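Local coordinates for malate dehydrogenase (Naegleria fowleri, PDB 6UM4), which probably catalyses the reversible, nicotinamide-cofactor-dependent interconversion of malate and oxaloacetate, as a member of the lactate/malate dehydrogenase family, at residues 120-125 / 176-181; 252-257 / 335-340; 259-264 / 269-274. One frame throughout, in Å; residues are numbered along the deposited sequence.

Contact 1 of 3, residues 120-125 / 176-181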
loop_
_atom_site.group_PDB
_atom_site.type_symbol
_atom_site.label_atom_id
_atom_site.label_comp_id
_atom_site.label_asym_id
_atom_site.label_seq_id
_atom_site.Cartn_x
_atom_site.Cartn_y
_atom_site.Cartn_z
ATOM N N GLY A 120 -6.115 4.358 -7.727
ATOM C CA GLY A 120 -7.349 3.956 -8.372
ATOM C C GLY A 120 -7.924 2.620 -7.917
ATOM O O GLY A 120 -8.957 2.199 -8.455
ATOM N N GLU A 121 -7.306 1.953 -6.937
ATOM C CA GLU A 121 -7.770 0.620 -6.524
ATOM C C GLU A 121 -9.099 0.685 -5.776
ATOM O O GLU A 121 -9.989 -0.141 -6.006
ATOM C CB GLU A 121 -6.700 -0.069 -5.665
ATOM C CG GLU A 121 -7.057 -1.485 -5.182
ATOM C CD GLU A 121 -5.961 -2.071 -4.301
ATOM O OE1 GLU A 121 -4.928 -1.376 -4.123
ATOM O OE2 GLU A 121 -6.129 -3.204 -3.784
ATOM N N MET A 122 -9.257 1.659 -4.884
ATOM C CA MET A 122 -10.465 1.693 -4.066
ATOM C C MET A 122 -11.708 1.958 -4.902
ATOM O O MET A 122 -12.729 1.279 -4.730
ATOM C CB MET A 122 -10.333 2.738 -2.964
ATOM C CG MET A 122 -11.534 2.703 -2.025
ATOM S SD MET A 122 -11.305 3.710 -0.564
ATOM C CE MET A 122 -11.765 5.316 -1.206
ATOM N N LEU A 123 -11.643 2.912 -5.825
ATOM C CA LEU A 123 -12.841 3.356 -6.529
ATOM C C LEU A 123 -12.841 3.069 -8.022
ATOM O O LEU A 123 -13.842 3.376 -8.684
ATOM C CB LEU A 123 -13.074 4.863 -6.309
ATOM C CG LEU A 123 -13.305 5.310 -4.861
ATOM C CD1 LEU A 123 -13.583 6.820 -4.738
ATOM C CD2 LEU A 123 -14.420 4.483 -4.205
ATOM N N GLY A 124 -11.763 2.526 -8.575
ATOM C CA GLY A 124 -11.737 2.202 -9.988
ATOM C C GLY A 124 -10.735 3.063 -10.748
ATOM O O GLY A 124 -10.513 4.241 -10.430
ATOM N N GLU A 125 -10.141 2.473 -11.791
ATOM C CA GLU A 125 -9.042 3.104 -12.507
ATOM C C GLU A 125 -9.469 4.320 -13.318
ATOM O O GLU A 125 -8.603 5.090 -13.743
ATOM C CB GLU A 125 -8.374 2.088 -13.440
ATOM N N TYR A 176 -17.153 10.686 0.138
ATOM C CA TYR A 176 -16.726 9.547 0.922
ATOM C C TYR A 176 -15.955 10.052 2.125
ATOM O O TYR A 176 -15.251 11.060 2.047
ATOM C CB TYR A 176 -15.834 8.621 0.091
ATOM C CG TYR A 176 -16.503 8.108 -1.155
ATOM C CD1 TYR A 176 -17.460 7.101 -1.091
ATOM C CD2 TYR A 176 -16.210 8.639 -2.385
ATOM C CE1 TYR A 176 -18.087 6.627 -2.241
ATOM C CE2 TYR A 176 -16.829 8.175 -3.540
ATOM C CZ TYR A 176 -17.763 7.171 -3.463
ATOM O OH TYR A 176 -18.377 6.725 -4.615
ATOM N N ALA A 177 -16.092 9.348 3.241
ATOM C CA ALA A 177 -15.276 9.656 4.404
ATOM C C ALA A 177 -14.843 8.351 5.059
ATOM O O ALA A 177 -15.667 7.471 5.317
ATOM C CB ALA A 177 -16.013 10.565 5.398
ATOM N N ILE A 178 -13.550 8.234 5.327
ATOM C CA ILE A 178 -12.980 7.093 6.033
ATOM C C ILE A 178 -12.411 7.624 7.338
ATOM O O ILE A 178 -11.508 8.471 7.331
ATOM C CB ILE A 178 -11.900 6.368 5.202
ATOM C CG1 ILE A 178 -12.527 5.816 3.923
ATOM C CG2 ILE A 178 -11.271 5.218 6.004
ATOM C CD1 ILE A 178 -11.536 5.216 2.968
ATOM N N LEU A 179 -12.974 7.176 8.453
ATOM C CA LEU A 179 -12.687 7.771 9.753
ATOM C C LEU A 179 -11.737 6.861 10.509
ATOM O O LEU A 179 -12.169 5.907 11.163
ATOM C CB LEU A 179 -13.986 8.013 10.515
ATOM C CG LEU A 179 -14.900 8.902 9.685
ATOM C CD1 LEU A 179 -16.105 9.385 10.456
ATOM C CD2 LEU A 179 -14.069 10.102 9.136
ATOM N N LEU A 180 -10.435 7.173 10.414
ATOM C CA LEU A 180 -9.383 6.442 11.107
ATOM C C LEU A 180 -9.054 7.074 12.441
ATOM O O LEU A 180 -8.616 6.377 13.366
ATOM C CB LEU A 180 -8.105 6.398 10.256
ATOM C CG LEU A 180 -8.240 5.920 8.812
ATOM C CD1 LEU A 180 -6.909 6.086 8.056
ATOM C CD2 LEU A 180 -8.673 4.462 8.794
ATOM N N GLY A 181 -9.269 8.378 12.555
ATOM C CA GLY A 181 -8.839 9.102 13.725
ATOM C C GLY A 181 -9.764 8.905 14.911
ATOM O O GLY A 181 -10.984 8.803 14.783
#

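Contact 2 of 3, residues 252-257 / 335-340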
loop_
_atom_site.group_PDB
_atom_site.type_symbol
_atom_site.label_atom_id
_atom_site.label_comp_id
_atom_site.label_asym_id
_atom_site.label_seq_id
_atom_site.Cartn_x
_atom_site.Cartn_y
_atom_site.Cartn_z
ATOM N N ASP A 252 -11.800 -8.431 10.489
ATOM C CA ASP A 252 -12.214 -9.671 11.138
ATOM C C ASP A 252 -12.630 -10.697 10.092
ATOM O O ASP A 252 -12.207 -11.864 10.125
ATOM C CB ASP A 252 -13.352 -9.417 12.127
ATOM C CG ASP A 252 -13.052 -8.294 13.127
ATOM O OD1 ASP A 252 -12.006 -8.306 13.808
ATOM O OD2 ASP A 252 -13.924 -7.414 13.291
ATOM N N HIS A 253 -13.464 -10.262 9.149
ATOM C CA HIS A 253 -13.934 -11.127 8.073
ATOM C C HIS A 253 -12.771 -11.753 7.307
ATOM O O HIS A 253 -12.687 -12.979 7.167
ATOM C CB HIS A 253 -14.835 -10.308 7.145
ATOM C CG HIS A 253 -15.366 -11.073 5.979
ATOM N ND1 HIS A 253 -16.660 -11.538 5.925
ATOM C CD2 HIS A 253 -14.782 -11.446 4.815
ATOM C CE1 HIS A 253 -16.854 -12.170 4.781
ATOM N NE2 HIS A 253 -15.730 -12.125 4.086
ATOM N N ASP A 254 -11.845 -10.919 6.833
ATOM C CA ASP A 254 -10.720 -11.430 6.070
ATOM C C ASP A 254 -9.813 -12.309 6.923
ATOM O O ASP A 254 -9.150 -13.211 6.393
ATOM C CB ASP A 254 -9.917 -10.265 5.450
ATOM C CG ASP A 254 -10.680 -9.556 4.332
ATOM O OD1 ASP A 254 -11.664 -10.139 3.797
ATOM O OD2 ASP A 254 -10.314 -8.401 4.002
ATOM N N ARG A 255 -9.706 -12.022 8.223
ATOM C CA ARG A 255 -8.893 -12.877 9.080
ATOM C C ARG A 255 -9.507 -14.262 9.199
ATOM O O ARG A 255 -8.783 -15.265 9.210
ATOM C CB ARG A 255 -8.717 -12.241 10.454
ATOM C CG ARG A 255 -7.749 -11.076 10.455
ATOM C CD ARG A 255 -7.858 -10.296 11.738
ATOM N NE ARG A 255 -6.704 -9.433 11.946
ATOM C CZ ARG A 255 -6.658 -8.482 12.866
ATOM N NH1 ARG A 255 -7.715 -8.265 13.651
ATOM N NH2 ARG A 255 -5.569 -7.739 12.990
ATOM N N GLY A 256 -10.839 -14.333 9.281
ATOM C CA GLY A 256 -11.505 -15.623 9.268
ATOM C C GLY A 256 -11.243 -16.388 7.986
ATOM O O GLY A 256 -10.938 -17.587 8.013
ATOM N N LEU A 257 -11.366 -15.703 6.842
ATOM C CA LEU A 257 -11.066 -16.335 5.565
ATOM C C LEU A 257 -9.654 -16.890 5.554
ATOM O O LEU A 257 -9.407 -17.960 4.991
ATOM C CB LEU A 257 -11.253 -15.350 4.408
ATOM C CG LEU A 257 -12.633 -14.762 4.148
ATOM C CD1 LEU A 257 -12.546 -13.826 2.976
ATOM C CD2 LEU A 257 -13.627 -15.866 3.846
ATOM N N ALA A 335 -5.262 -3.612 8.201
ATOM C CA ALA A 335 -6.455 -2.798 8.446
ATOM C C ALA A 335 -6.714 -1.846 7.282
ATOM O O ALA A 335 -7.867 -1.656 6.872
ATOM C CB ALA A 335 -6.351 -2.022 9.765
ATOM N N ALA A 336 -5.649 -1.228 6.741
ATOM C CA ALA A 336 -5.822 -0.391 5.553
ATOM C C ALA A 336 -6.353 -1.223 4.396
ATOM O O ALA A 336 -7.260 -0.790 3.676
ATOM C CB ALA A 336 -4.497 0.280 5.166
ATOM N N ASP A 337 -5.825 -2.443 4.229
ATOM C CA ASP A 337 -6.325 -3.336 3.186
ATOM C C ASP A 337 -7.820 -3.629 3.354
ATOM O O ASP A 337 -8.573 -3.648 2.374
ATOM C CB ASP A 337 -5.540 -4.643 3.192
ATOM C CG ASP A 337 -6.062 -5.623 2.173
ATOM O OD1 ASP A 337 -5.695 -5.493 0.981
ATOM O OD2 ASP A 337 -6.843 -6.522 2.565
ATOM N N ALA A 338 -8.254 -3.923 4.580
ATOM C CA ALA A 338 -9.679 -4.166 4.818
ATOM C C ALA A 338 -10.521 -2.935 4.504
ATOM O O ALA A 338 -11.644 -3.056 3.990
ATOM C CB ALA A 338 -9.895 -4.600 6.265
ATOM N N ALA A 339 -10.024 -1.739 4.845
ATOM C CA ALA A 339 -10.760 -0.512 4.508
ATOM C C ALA A 339 -10.873 -0.338 2.997
ATOM O O ALA A 339 -11.938 -0.009 2.474
ATOM C CB ALA A 339 -10.095 0.718 5.130
ATOM N N ILE A 340 -9.780 -0.550 2.271
ATOM C CA ILE A 340 -9.882 -0.491 0.817
ATOM C C ILE A 340 -10.944 -1.476 0.335
ATOM O O ILE A 340 -11.848 -1.115 -0.427
ATOM C CB ILE A 340 -8.514 -0.768 0.168
ATOM C CG1 ILE A 340 -7.526 0.352 0.505
ATOM C CG2 ILE A 340 -8.664 -0.844 -1.342
ATOM C CD1 ILE A 340 -7.885 1.720 -0.077
#

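Contact 3 of 3, residues 259-264 / 269-274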
loop_
_atom_site.group_PDB
_atom_site.type_symbol
_atom_site.label_atom_id
_atom_site.label_comp_id
_atom_site.label_asym_id
_atom_site.label_seq_id
_atom_site.Cartn_x
_atom_site.Cartn_y
_atom_site.Cartn_z
ATOM N N GLN A 259 -7.877 -17.886 8.178
ATOM C CA GLN A 259 -7.798 -19.054 9.057
ATOM C C GLN A 259 -8.333 -20.295 8.358
ATOM O O GLN A 259 -7.711 -21.362 8.412
ATOM C CB GLN A 259 -8.547 -18.803 10.370
ATOM C CG GLN A 259 -7.862 -17.778 11.299
ATOM C CD GLN A 259 -6.457 -18.227 11.758
ATOM O OE1 GLN A 259 -6.265 -19.355 12.202
ATOM N NE2 GLN A 259 -5.479 -17.336 11.637
ATOM N N VAL A 260 -9.473 -20.171 7.673
ATOM C CA VAL A 260 -10.021 -21.302 6.928
ATOM C C VAL A 260 -9.024 -21.798 5.893
ATOM O O VAL A 260 -8.737 -22.997 5.802
ATOM C CB VAL A 260 -11.341 -20.911 6.251
ATOM C CG1 VAL A 260 -11.776 -22.021 5.308
ATOM C CG2 VAL A 260 -12.410 -20.604 7.293
ATOM N N ALA A 261 -8.514 -20.882 5.066
ATOM C CA ALA A 261 -7.613 -21.259 3.986
ATOM C C ALA A 261 -6.347 -21.923 4.511
ATOM O O ALA A 261 -5.853 -22.891 3.918
ATOM C CB ALA A 261 -7.272 -20.028 3.150
ATOM N N ALA A 262 -5.788 -21.406 5.607
ATOM C CA ALA A 262 -4.597 -22.029 6.172
ATOM C C ALA A 262 -4.902 -23.419 6.734
ATOM O O ALA A 262 -4.148 -24.368 6.494
ATOM C CB ALA A 262 -3.994 -21.120 7.245
ATOM N N LYS A 263 -6.010 -23.566 7.470
ATOM C CA LYS A 263 -6.333 -24.852 8.089
ATOM C C LYS A 263 -6.698 -25.903 7.044
ATOM O O LYS A 263 -6.248 -27.049 7.120
ATOM C CB LYS A 263 -7.473 -24.679 9.096
ATOM C CG LYS A 263 -7.819 -25.966 9.833
ATOM C CD LYS A 263 -6.813 -26.315 10.910
ATOM C CE LYS A 263 -7.181 -27.658 11.544
ATOM N NZ LYS A 263 -6.161 -28.138 12.505
ATOM N N VAL A 264 -7.547 -25.539 6.086
ATOM C CA VAL A 264 -8.044 -26.477 5.087
ATOM C C VAL A 264 -7.065 -26.656 3.934
ATOM O O VAL A 264 -7.067 -27.697 3.268
ATOM C CB VAL A 264 -9.417 -25.986 4.596
ATOM C CG1 VAL A 264 -9.856 -26.706 3.332
ATOM C CG2 VAL A 264 -10.437 -26.158 5.696
ATOM N N THR A 269 -10.440 -18.060 -2.975
ATOM C CA THR A 269 -11.625 -18.062 -3.823
ATOM C C THR A 269 -12.467 -19.324 -3.681
ATOM O O THR A 269 -13.603 -19.333 -4.167
ATOM C CB THR A 269 -11.237 -17.875 -5.285
ATOM O OG1 THR A 269 -10.269 -18.867 -5.655
ATOM C CG2 THR A 269 -10.663 -16.484 -5.507
ATOM N N ASP A 270 -11.938 -20.386 -3.067
ATOM C CA ASP A 270 -12.731 -21.590 -2.808
ATOM C C ASP A 270 -13.764 -21.404 -1.691
ATOM O O ASP A 270 -14.712 -22.196 -1.602
ATOM C CB ASP A 270 -11.803 -22.753 -2.452
ATOM C CG ASP A 270 -10.851 -23.124 -3.589
ATOM O OD1 ASP A 270 -11.238 -23.005 -4.770
ATOM O OD2 ASP A 270 -9.713 -23.543 -3.295
ATOM N N ILE A 271 -13.603 -20.386 -0.845
ATOM C CA ILE A 271 -14.445 -20.169 0.329
ATOM C C ILE A 271 -15.623 -19.271 -0.030
ATOM O O ILE A 271 -15.443 -18.200 -0.622
ATOM C CB ILE A 271 -13.619 -19.554 1.469
ATOM C CG1 ILE A 271 -12.354 -20.369 1.683
ATOM C CG2 ILE A 271 -14.412 -19.479 2.754
ATOM C CD1 ILE A 271 -11.398 -19.736 2.680
ATOM N N SER A 272 -16.823 -19.671 0.390
ATOM C CA SER A 272 -18.036 -18.898 0.145
ATOM C C SER A 272 -18.858 -18.848 1.418
ATOM O O SER A 272 -18.728 -19.710 2.283
ATOM C CB SER A 272 -18.914 -19.495 -0.969
ATOM O OG SER A 272 -18.372 -19.250 -2.259
ATOM N N ARG A 273 -19.674 -17.799 1.538
ATOM C CA ARG A 273 -20.694 -17.700 2.576
ATOM C C ARG A 273 -20.092 -17.725 3.984
ATOM O O ARG A 273 -20.400 -18.590 4.814
ATOM C CB ARG A 273 -21.724 -18.811 2.400
ATOM C CG ARG A 273 -22.415 -18.768 1.060
ATOM C CD ARG A 273 -22.985 -20.129 0.718
ATOM N NE ARG A 273 -23.972 -20.546 1.706
ATOM C CZ ARG A 273 -25.281 -20.378 1.552
ATOM N NH1 ARG A 273 -25.737 -19.790 0.453
ATOM N NH2 ARG A 273 -26.134 -20.785 2.490
ATOM N N PHE A 274 -19.207 -16.762 4.234
ATOM C CA PHE A 274 -18.640 -16.514 5.552
ATOM C C PHE A 274 -19.071 -15.132 6.032
ATOM O O PHE A 274 -19.260 -14.218 5.224
ATOM C CB PHE A 274 -17.090 -16.604 5.516
ATOM C CG PHE A 274 -16.442 -16.347 6.848
ATOM C CD1 PHE A 274 -16.623 -17.246 7.896
ATOM C CD2 PHE A 274 -15.690 -15.210 7.060
ATOM C CE1 PHE A 274 -16.046 -17.015 9.135
ATOM C CE2 PHE A 274 -15.101 -14.971 8.280
ATOM C CZ PHE A 274 -15.277 -15.871 9.325
#

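Contact 1 of 3, residues 120-125 / 176-181
Met122 and Ile178 meet tip to tip, the thioether of one against the end methyl of the other, with Met122 SD 3.8 Å from Ile178 CD1. The methionine leaves its backbone extended, CG anti to the amide nitrogen (chi1 -175°), and bends only at the last torsion, so that the sulfur heads the approach and CE turns aside, 4.2 Å from the same Ile178 CD1. Leu123 and Tyr176 behave differently. Their side chains run past each other in opposite directions: Leu123 CD1 comes to 3.7 Å from Tyr176 CE2, while Leu123 CD2 lies over one face of the ring. This is a worked example of how part of one side of the parallel sheet of a Rossmann-type domain is covered. Strand 176-179 is an inner strand, bonded through its backbone to strands 98-102 and 218-221, and alternate residues, Tyr176 and Ile178, point to the side where the loop after helix 108-118 lies. Met343 of helix 332-348 packs against Met122, Tyr176 and Ile178, and Val98 touches both Leu123 and Tyr176. The turn that offers the two side chains leaves the helix at Gly120, where phi is positive, and is closed by Gly124 N bonding to Gly120 O at 2.8 Å.

Contact 2 of 3, residues 252-257 / 335-340
Asp254 faces Asp337 and Ala338, all three buried, across a pair of helices, and the meeting of the two carboxylates illustrates like charges brought near each other, probably tolerated because each carboxylate has a basic partner. Asp254 OD2 and Asp337 OD2 stand 4.2 Å apart, with the backbones closest at the CA atoms of Asp254 and Ala338, 7.4 Å from each other.

Along 335-340, Ala335 and Ala336 come first and pack on Ile109 and Ser112 of helix 108-118, the helix that Ala339 and Ile340 meet further on through Leu113. Asp337 then swings its carboxylate out with CG anti to the amide nitrogen (chi1 177°). It is held by two salt bridges, OD1 to Arg116 and OD2 to Lys341 one turn further on, and these probably offset the nearby charge of Asp254, whose OD1 has its own salt bridge to Arg250. Asp254 OD1 also lies in the plane of the His253 ring, at its edge. Ala338 offers only a methyl, its CB 4.4 Å from Asp254 OD2, a small side chain consistent with the close approach of the backbones here. The segment ends with the helical bond from Ile340 N to Ala336 O, at 2.9 Å.

On helix 250-264, Asp252 OD2 is hydrogen-bonded to His280 ND1, an Asp-His pairing consistent with the one known in lactate and malate dehydrogenases. Helix 332-348 thus lies between helix 108-118 of the nucleotide-binding half and helix 250-264, which in turn leans on strand 271-277, while Asp152 and Phe155 of the second subunit pack against Asp254 and Asp337 respectively.

Contact 3 of 3, residues 259-264 / 269-274
The ring of Phe274, the one aromatic ring of the two segments, stays at the margin of the touching pair Val260 and Ile271: its nearest atom across the contact is Val260 CG2, 5.4 Å from Phe274 CD1. The ring is engaged instead by earlier turns of helix 250-264. It meets the imidazole of His253 with the planes inclined at about 55°, and Leu257 packs against it too. The setting is the alpha/beta C-terminal domain of the lactate/malate dehydrogenase family, where helix 250-264 gives way, over a short connection, to strand 271-277, the middle strand of a small antiparallel sheet. A few residues suffice to fold the strand back against the helix that precedes it, a compact example of local alpha/beta packing.

The side chains of Val260 and Ile271 lie alongside, pointing opposite ways. Val260 presents CG1, the branch lying anti to its amide nitrogen (chi1 171°), and this methyl sits 3.5 Å from Ile271 CD1 and 4.0 Å from Ile271 CG1. Ile271 reaches it by an extended chain, chi2 173°, which carries CD1 well clear of its own strand and into the helix surface; Val260 CB is 3.8 Å from that same methyl. Phe312 of helix 305-317 also touches Val260, Thr291 and Leu257 touch Ile271, and both branched side chains are buried. Ala261 completes the surface presented by the helix: Ile271 CD1 stands 4.2 Å from Ala261 CB and, closer still, 3.9 Å from the backbone atom Ala261 N.

From the N terminus, contact 1 closes first, joining the loop after helix 108-118 to strand 176-179 across the second and third strands and two helices of the nucleotide-binding domain. It is complete before contact 2 opens. Contact 2 spans a 77-residue loop from helix 250-264 to helix 332-348, and contact 3, closing a turn of four residues, is nested inside it; none of the three cross. Contacts 2 and 3 share helix 250-264, and Gly256 and Leu257 touch Phe274. Ile340 of contact 2 packs on Met122 of contact 1, linking the two domains, whereas contacts 1 and 3 stay about 14 Å apart at their nearest atoms.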